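PDB 5Z06: Exo beta-1,2-glucooligosaccharide sophorohydrolase (non-reducing end), which hydrolyses linear beta-1,2-glucan and beta-1,2-glucooligosaccharides of four or more glucose units, releasing sophorose from the non-reducing end. Local coordinates for residues A[461-466]-A[558-563]; A[502-507]-A[531-536]. One frame throughout, in Å; residues are numbered along the deposited sequence.

Interaction 1 (A[461-466]-A[558-563]); sequences IGWNET and ENNQKM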
loop_
_atom_site.group_PDB
_atom_site.type_symbol
_atom_site.label_atom_id
_atom_site.label_comp_id
_atom_site.label_asym_id
_atom_site.label_seq_id
_atom_site.Cartn_x
_atom_site.Cartn_y
_atom_site.Cartn_z
ATOM N N ILE A 461 -1.338 10.597 22.928
ATOM C CA ILE A 461 -1.990 9.911 24.027
ATOM C C ILE A 461 -2.177 8.467 23.658
ATOM O O ILE A 461 -2.864 8.163 22.671
ATOM C CB ILE A 461 -3.365 10.552 24.320
ATOM C CG1 ILE A 461 -3.182 12.048 24.654
ATOM C CG2 ILE A 461 -4.087 9.801 25.446
ATOM C CD1 ILE A 461 -4.479 12.818 24.735
ATOM N N GLY A 462 -1.557 7.586 24.440
ATOM C CA GLY A 462 -1.713 6.134 24.301
ATOM C C GLY A 462 -2.949 5.657 25.051
ATOM O O GLY A 462 -3.527 6.424 25.798
ATOM N N TRP A 463 -3.387 4.416 24.883
ATOM C CA TRP A 463 -2.821 3.446 23.952
ATOM C C TRP A 463 -3.119 3.814 22.509
ATOM O O TRP A 463 -4.275 3.976 22.109
ATOM C CB TRP A 463 -3.395 2.076 24.205
ATOM C CG TRP A 463 -2.982 1.051 23.194
ATOM C CD1 TRP A 463 -3.766 0.474 22.217
ATOM C CD2 TRP A 463 -1.681 0.505 23.031
ATOM N NE1 TRP A 463 -3.031 -0.419 21.485
ATOM C CE2 TRP A 463 -1.745 -0.423 21.955
ATOM C CE3 TRP A 463 -0.472 0.685 23.697
ATOM C CZ2 TRP A 463 -0.645 -1.166 21.548
ATOM C CZ3 TRP A 463 0.633 -0.064 23.286
ATOM C CH2 TRP A 463 0.536 -0.974 22.231
ATOM N N ASN A 464 -2.045 3.993 21.760
ATOM C CA ASN A 464 -2.085 4.026 20.324
ATOM C C ASN A 464 -0.684 3.656 19.810
ATOM O O ASN A 464 0.072 2.978 20.511
ATOM C CB ASN A 464 -2.648 5.371 19.798
ATOM C CG ASN A 464 -1.752 6.562 20.061
ATOM O OD1 ASN A 464 -0.709 6.475 20.711
ATOM N ND2 ASN A 464 -2.162 7.694 19.539
ATOM N N GLU A 465 -0.325 4.111 18.623
ATOM C CA GLU A 465 0.935 3.695 17.983
ATOM C C GLU A 465 2.158 4.454 18.437
ATOM O O GLU A 465 3.270 4.131 17.987
ATOM C CB GLU A 465 0.838 3.865 16.459
ATOM C CG GLU A 465 0.767 5.299 15.934
ATOM C CD GLU A 465 -0.643 5.751 15.623
ATOM O OE1 GLU A 465 -1.476 5.519 16.465
ATOM O OE2 GLU A 465 -0.923 6.355 14.583
ATOM N N THR A 466 1.964 5.462 19.296
ATOM C CA THR A 466 2.956 6.477 19.533
ATOM C C THR A 466 3.819 6.239 20.760
ATOM O O THR A 466 4.486 7.171 21.201
ATOM C CB THR A 466 2.305 7.875 19.639
ATOM O OG1 THR A 466 1.685 8.043 20.914
ATOM C CG2 THR A 466 1.280 8.082 18.519
ATOM N N GLU A 558 3.652 -9.063 26.588
ATOM C CA GLU A 558 2.493 -9.760 27.127
ATOM C C GLU A 558 1.201 -9.113 26.668
ATOM O O GLU A 558 0.284 -9.792 26.208
ATOM C CB GLU A 558 2.535 -9.758 28.657
ATOM C CG GLU A 558 1.332 -10.396 29.349
ATOM C CD GLU A 558 1.178 -9.895 30.768
ATOM O OE1 GLU A 558 1.794 -10.491 31.671
ATOM O OE2 GLU A 558 0.448 -8.884 30.979
ATOM N N ASN A 559 1.138 -7.800 26.803
ATOM C CA ASN A 559 -0.074 -7.061 26.492
ATOM C C ASN A 559 -0.331 -6.955 24.977
ATOM O O ASN A 559 -1.460 -7.133 24.522
ATOM C CB ASN A 559 -0.021 -5.665 27.096
ATOM C CG ASN A 559 -1.408 -5.083 27.296
ATOM O OD1 ASN A 559 -2.193 -5.590 28.104
ATOM N ND2 ASN A 559 -1.732 -4.047 26.539
ATOM N N ASN A 560 0.722 -6.641 24.219
ATOM C CA ASN A 560 0.655 -6.590 22.762
ATOM C C ASN A 560 0.218 -7.944 22.219
ATOM O O ASN A 560 -0.653 -8.022 21.359
ATOM C CB ASN A 560 2.013 -6.218 22.148
ATOM C CG ASN A 560 2.390 -4.774 22.384
ATOM O OD1 ASN A 560 1.648 -4.010 23.012
ATOM N ND2 ASN A 560 3.564 -4.396 21.901
ATOM N N GLN A 561 0.818 -9.006 22.740
ATOM C CA GLN A 561 0.496 -10.351 22.278
ATOM C C GLN A 561 -0.982 -10.650 22.482
ATOM O O GLN A 561 -1.612 -11.261 21.626
ATOM C CB GLN A 561 1.358 -11.382 22.981
ATOM C CG GLN A 561 1.087 -12.830 22.601
ATOM C CD GLN A 561 1.903 -13.775 23.435
ATOM O OE1 GLN A 561 1.826 -13.740 24.663
ATOM N NE2 GLN A 561 2.691 -14.616 22.786
ATOM N N LYS A 562 -1.520 -10.212 23.612
ATOM C CA LYS A 562 -2.940 -10.316 23.853
ATOM C C LYS A 562 -3.757 -9.618 22.796
ATOM O O LYS A 562 -4.776 -10.162 22.361
ATOM C CB LYS A 562 -3.307 -9.750 25.216
ATOM C CG LYS A 562 -3.032 -10.730 26.323
ATOM C CD LYS A 562 -3.234 -10.061 27.651
ATOM C CE LYS A 562 -2.846 -10.972 28.786
ATOM N NZ LYS A 562 -3.003 -10.188 30.031
ATOM N N MET A 563 -3.330 -8.419 22.400
ATOM C CA MET A 563 -4.004 -7.725 21.318
ATOM C C MET A 563 -4.014 -8.546 20.016
ATOM O O MET A 563 -5.040 -8.655 19.357
ATOM C CB MET A 563 -3.416 -6.348 21.110
ATOM C CG MET A 563 -3.682 -5.443 22.302
ATOM S SD MET A 563 -2.920 -3.830 22.086
ATOM C CE MET A 563 -3.503 -3.000 23.554
#
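Trp463 reaches from its loop to the helix 556-573 and lays its indole against Met563 and Asn560. The peptide bond before Trp463 is cis. With chi1 at 174°, CG lies opposite the backbone N, and the ring is carried out toward the helix. CB starts the side chain toward the helix, and CD1 then lies 3.7 Å from Met563 CE. Met563 CE sits over one face of the Trp463 five-membered ring, 3.5 Å from its centroid, as a CH-pi contact. It is displaced toward the NE1 side, with Met563 CE 3.3 Å from Trp463 NE1. The Met563 chain is extended beyond CG and runs past the indole in the opposite direction. Its SD follows at an oblique angle, 3.5 Å from Trp463 CZ2, which makes this a Met-aromatic contact as well. At the far end of the indole, Trp463 CH2 is 3.3 Å from Asn560 OD1. The amide plane is turned 51° from the ring. The polar N-H of the indole is used outside this pair: NE1 hydrogen-bonds to Gly531 O. Asn560 ND2 hydrogen-bonds to Tyr622 OH. A leucine in place of Trp463 would probably leave a gap beside the Met563 methyl and deprive Gly531 O of its indole donor. Past the tryptophan, Asn464 OD1 accepts from Thr466 N at 3.2 Å and also from Thr466 OG1. The first bond closes an Asx turn just ahead of the helix 467-475. This buried Met-aromatic contact ties that loop to helix 556-573 in the helical domain of a GH144 enzyme, consistent with the (alpha/alpha)6 barrel of the six-hairpin clan.

Interaction 2 (A[502-507]-A[531-536]); sequences ADWGRV and GGPLFF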
loop_
_atom_site.group_PDB
_atom_site.type_symbol
_atom_site.label_atom_id
_atom_site.label_comp_id
_atom_site.label_asym_id
_atom_site.label_seq_id
_atom_site.Cartn_x
_atom_site.Cartn_y
_atom_site.Cartn_z
ATOM N N ALA A 502 -11.835 7.537 24.393
ATOM C CA ALA A 502 -13.203 7.137 24.128
ATOM C C ALA A 502 -13.662 7.693 22.786
ATOM O O ALA A 502 -14.372 7.002 22.073
ATOM C CB ALA A 502 -14.146 7.541 25.273
ATOM N N ASP A 503 -13.207 8.898 22.414
ATOM C CA ASP A 503 -13.584 9.510 21.137
ATOM C C ASP A 503 -13.208 8.674 19.922
ATOM O O ASP A 503 -14.020 8.539 19.001
ATOM C CB ASP A 503 -12.981 10.912 20.972
ATOM C CG ASP A 503 -13.678 11.979 21.828
ATOM O OD1 ASP A 503 -14.712 11.690 22.491
ATOM O OD2 ASP A 503 -13.174 13.133 21.846
ATOM N N TRP A 504 -11.984 8.146 19.871
ATOM C CA TRP A 504 -11.626 7.319 18.733
ATOM C C TRP A 504 -12.081 5.892 18.939
ATOM O O TRP A 504 -12.567 5.278 18.011
ATOM C CB TRP A 504 -10.135 7.416 18.372
ATOM C CG TRP A 504 -9.118 6.728 19.262
ATOM C CD1 TRP A 504 -8.308 7.319 20.203
ATOM C CD2 TRP A 504 -8.750 5.351 19.229
ATOM N NE1 TRP A 504 -7.465 6.394 20.750
ATOM C CE2 TRP A 504 -7.710 5.177 20.171
ATOM C CE3 TRP A 504 -9.199 4.238 18.491
ATOM C CZ2 TRP A 504 -7.115 3.949 20.397
ATOM C CZ3 TRP A 504 -8.613 3.014 18.718
ATOM C CH2 TRP A 504 -7.591 2.868 19.680
ATOM N N GLY A 505 -11.956 5.394 20.164
ATOM C CA GLY A 505 -12.283 4.025 20.493
ATOM C C GLY A 505 -13.755 3.719 20.389
ATOM O O GLY A 505 -14.134 2.577 20.115
ATOM N N ARG A 506 -14.588 4.735 20.628
ATOM C CA ARG A 506 -16.068 4.581 20.637
ATOM C C ARG A 506 -16.544 3.645 21.749
ATOM O O ARG A 506 -17.627 3.107 21.680
ATOM C CB ARG A 506 -16.593 4.084 19.260
ATOM C CG ARG A 506 -15.966 4.744 18.035
ATOM C CD ARG A 506 -16.040 6.265 18.085
ATOM N NE ARG A 506 -17.408 6.788 18.251
ATOM C CZ ARG A 506 -17.742 7.978 18.789
ATOM N NH1 ARG A 506 -16.814 8.810 19.261
ATOM N NH2 ARG A 506 -19.028 8.348 18.871
ATOM N N VAL A 507 -15.689 3.438 22.750
ATOM C CA VAL A 507 -15.991 2.630 23.912
ATOM C C VAL A 507 -15.300 3.313 25.059
ATOM O O VAL A 507 -14.440 4.186 24.871
ATOM C CB VAL A 507 -15.513 1.160 23.824
ATOM C CG1 VAL A 507 -16.285 0.385 22.745
ATOM C CG2 VAL A 507 -14.010 1.066 23.602
ATOM N N GLY A 531 -7.832 -3.132 21.706
ATOM C CA GLY A 531 -6.446 -2.974 21.260
ATOM C C GLY A 531 -6.236 -1.970 20.140
ATOM O O GLY A 531 -5.112 -1.521 19.909
ATOM N N GLY A 532 -7.319 -1.627 19.438
ATOM C CA GLY A 532 -7.247 -0.725 18.330
ATOM C C GLY A 532 -6.759 -1.467 17.095
ATOM O O GLY A 532 -6.659 -2.703 17.089
ATOM N N PRO A 533 -6.470 -0.715 16.022
ATOM C CA PRO A 533 -5.860 -1.335 14.866
ATOM C C PRO A 533 -4.622 -2.074 15.295
ATOM O O PRO A 533 -3.868 -1.588 16.152
ATOM C CB PRO A 533 -5.486 -0.156 13.978
ATOM C CG PRO A 533 -6.319 0.988 14.455
ATOM C CD PRO A 533 -6.544 0.746 15.905
ATOM N N LEU A 534 -4.416 -3.246 14.719
ATOM C CA LEU A 534 -3.309 -4.082 15.146
ATOM C C LEU A 534 -1.931 -3.506 14.875
ATOM O O LEU A 534 -0.965 -3.952 15.490
ATOM C CB LEU A 534 -3.411 -5.476 14.546
ATOM C CG LEU A 534 -2.638 -6.590 15.233
ATOM C CD1 LEU A 534 -3.000 -6.697 16.703
ATOM C CD2 LEU A 534 -2.931 -7.908 14.522
ATOM N N PHE A 535 -1.812 -2.517 13.991
ATOM C CA PHE A 535 -0.499 -1.900 13.762
ATOM C C PHE A 535 0.041 -1.178 14.990
ATOM O O PHE A 535 1.237 -0.898 15.066
ATOM C CB PHE A 535 -0.501 -0.978 12.544
ATOM C CG PHE A 535 -1.058 0.390 12.796
ATOM C CD1 PHE A 535 -0.230 1.410 13.249
ATOM C CD2 PHE A 535 -2.388 0.683 12.544
ATOM C CE1 PHE A 535 -0.709 2.695 13.456
ATOM C CE2 PHE A 535 -2.887 1.967 12.762
ATOM C CZ PHE A 535 -2.045 2.975 13.207
ATOM N N PHE A 536 -0.840 -0.889 15.946
ATOM C CA PHE A 536 -0.434 -0.386 17.244
ATOM C C PHE A 536 0.622 -1.255 17.944
ATOM O O PHE A 536 1.514 -0.713 18.610
ATOM C CB PHE A 536 -1.660 -0.202 18.141
ATOM C CG PHE A 536 -2.531 0.977 17.787
ATOM C CD1 PHE A 536 -2.368 1.722 16.611
ATOM C CD2 PHE A 536 -3.552 1.326 18.644
ATOM C CE1 PHE A 536 -3.195 2.790 16.340
ATOM C CE2 PHE A 536 -4.373 2.400 18.376
ATOM C CZ PHE A 536 -4.186 3.139 17.222
#
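Trp504, near the end of the helix 495-505, points its indole at the loop 531-536 and meets Gly532, Pro533 and Phe536. Ahead of it in the chain, Ala502 and Asp503 serve the helix end through their carbonyls. Ala502 O accepts a hydrogen bond from Arg506 N. Trp504 itself carries the whole contact. Its chi1 of 74° sets CG between the backbone N and the carbonyl carbon, and the six-membered ring leads toward the loop. CH2 is the foremost atom. It lies 3.5 Å from Phe536 CE2, and CZ2 is close to the same carbon. The phenyl presents its edge to the indole face in an offset edge-to-face pair. The Trp504 six-membered ring and the Phe536 ring have centroids 5.6 Å apart and planes at 78°. Gly532 CA abuts the rim of the indole, level with the ring, 3.9 Å from Trp504 CH2. A beta carbon on Gly532 would collide with both Trp504 CH2 and Phe536 CE2, and the residue also has positive phi. Pro533 CD lies 4.2 Å from Trp504 CZ3. The same CD carbon rests over one face of the Phe536 ring, 3.6 Å above its plane, so proline, phenylalanine and tryptophan pack as a group. After Gly505, Arg506 leaves the helix with positive phi. Its NH1 gives a hydrogen bond to Asp503 O at 2.8 Å, with an N-H...O angle of 165°, and the acceptor is nearly in the guanidinium plane. Arg506 also touches a crystal neighbour, which may influence its pose. Val507 then leads the chain on and touches Ser529. The offset edge-to-face pair, with glycine and proline packed beside it, holds the C-terminal end of helix 495-505 to the loop ahead of helix 556-573.

Both interactions are buried, but interaction 2 lies next to a more exposed helix end, where Asp503 and Arg506 face solvent. Interaction 1 joins a loop to the helix 556-573 through sulfur, methyl and amide contacts on an indole. Interaction 2 joins the helix 495-505 to a loop through aromatic rings, a proline and a glycine. The two contacts share a boundary. The indole of interaction 1 reaches the backbone of 531-536, and its ring meets Phe536 at about 75°. Trp463 O packs on Trp504 CZ2, and Ile461 packs on helix 495-505. Both segments of interaction 2 fall between those of interaction 1 in sequence. Glycerol, probably from the crystallisation liquor, lies beside Asn464, Glu465 and Phe536.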